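Tumor necrosis factor receptor superfamily member grnd (Drosophila melanogaster, PDB 6ZSY) acts as a receptor for the TNF cytokine Eiger, helping to activate JNK signalling and being required for Eiger-induced apoptosis. Local coordinates at residues D40-L43 / C44-C48. Residues are numbered along the deposited sequence; the frame is centred on the assembly and turned at random.
Sequences DAFL and CAKEC
Phe42 and Lys46 meet one turn apart on the solvent side of the short helix 41-48, in the cysteine-rich extracellular domain of this receptor. The ring atom Phe42 CE2 lies 4.1 Å from Lys46 CD, a loose apolar touch through CD alone, with the two side chains set obliquely to each other. Both side chains set CG anti to the backbone nitrogen (chi1 -169° in Phe42, 179° in Lys46), and the lysine runs extended as far as CE and carries NZ away from the ring.

Four successive i to i+4 backbone hydrogen bonds join the two halves. Cys44 N to Asp40 O, at 2.8 Å, is the first and shortest; Ala45 N to Ala41 O, Lys46 N to Phe42 O and Glu47 N to Leu43 O follow at 2.9 to 3.0 Å. Beyond the oxygen of the last of these carbonyls lies the glutamate's aliphatic base, with Glu47 CB 3.3 Å from Leu43 O.

At the start of the helix Asp40 is the N-cap. Its OD1 accepts from Leu43 N at 3.0 Å along a nearly straight N-H line (170°), the donor standing above the carboxylate plane. The aspartate thus uses both its backbone O and its side chain to hold the first turn, and its negative charge probably also suits the helix dipole.

On the inner side, Leu43 packs on Val31 and Tyr19, while disulfides tie Cys44 to Cys32 and Cys48 to Cys28. The helix is thus fixed at its start by the Asp40 cap and the i to i+4 bonds and fastened covalently to helix 28-32, with the Phe42-Lys46 touch adding little.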
# COMPACT_ATOMS: atom_id res chain seq x y z
N ASP A 40 8.93 1.74 0.12
CA ASP A 40 8.78 3.20 0.02
C ASP A 40 8.40 3.65 1.44
O ASP A 40 7.27 3.42 1.87
CB ASP A 40 7.78 3.57 -1.00
CG ASP A 40 7.68 5.07 -1.28
OD1 ASP A 40 7.56 5.83 -0.33
OD2 ASP A 40 7.62 5.39 -2.47
N ALA A 41 9.34 4.24 2.15
CA ALA A 41 9.08 4.60 3.56
C ALA A 41 7.89 5.52 3.69
O ALA A 41 7.08 5.38 4.63
CB ALA A 41 10.33 5.23 4.13
N PHE A 42 7.79 6.51 2.80
CA PHE A 42 6.69 7.48 2.90
C PHE A 42 5.34 6.85 2.66
O PHE A 42 4.38 7.07 3.40
CB PHE A 42 7.01 8.65 1.94
CG PHE A 42 6.12 9.84 2.11
CD1 PHE A 42 6.60 11.01 2.73
CD2 PHE A 42 4.84 9.88 1.69
CE1 PHE A 42 5.81 12.15 2.92
CE2 PHE A 42 4.01 11.00 1.78
CZ PHE A 42 4.56 12.10 2.40
N LEU A 43 5.25 6.02 1.59
CA LEU A 43 3.99 5.37 1.30
C LEU A 43 3.60 4.33 2.35
O LEU A 43 2.43 4.20 2.71
CB LEU A 43 4.07 4.71 -0.09
CG LEU A 43 3.99 5.69 -1.21
CD1 LEU A 43 3.88 4.73 -2.46
CD2 LEU A 43 2.84 6.65 -1.20
N CYS A 44 4.60 3.60 2.85
CA CYS A 44 4.33 2.69 3.98
C CYS A 44 3.69 3.50 5.10
O CYS A 44 2.65 3.10 5.67
CB CYS A 44 5.64 2.07 4.40
SG CYS A 44 5.47 1.10 5.94
N ALA A 45 4.34 4.58 5.50
CA ALA A 45 3.86 5.36 6.62
C ALA A 45 2.40 5.83 6.36
O ALA A 45 1.52 5.66 7.20
CB ALA A 45 4.77 6.56 6.85
N LYS A 46 2.21 6.48 5.22
CA LYS A 46 0.95 7.14 4.90
C LYS A 46 -0.22 6.17 4.75
O LYS A 46 -1.34 6.43 5.20
CB LYS A 46 1.15 7.97 3.59
CG LYS A 46 -0.06 8.74 3.07
CD LYS A 46 0.22 9.53 1.80
CE LYS A 46 -0.99 10.21 1.17
NZ LYS A 46 -0.91 11.61 1.61
N GLU A 47 0.03 5.07 4.04
CA GLU A 47 -1.06 4.23 3.54
C GLU A 47 -1.23 2.92 4.33
O GLU A 47 -2.29 2.30 4.24
CB GLU A 47 -0.84 3.88 2.08
CG GLU A 47 -0.88 5.09 1.19
CD GLU A 47 -2.26 5.72 1.07
OE1 GLU A 47 -3.20 4.98 1.17
OE2 GLU A 47 -2.34 6.95 0.81
N CYS A 48 -0.17 2.46 5.02
CA CYS A 48 -0.17 1.13 5.60
C CYS A 48 0.05 1.07 7.12
O CYS A 48 -0.52 0.22 7.81
CB CYS A 48 0.89 0.28 4.90
SG CYS A 48 0.51 -0.02 3.14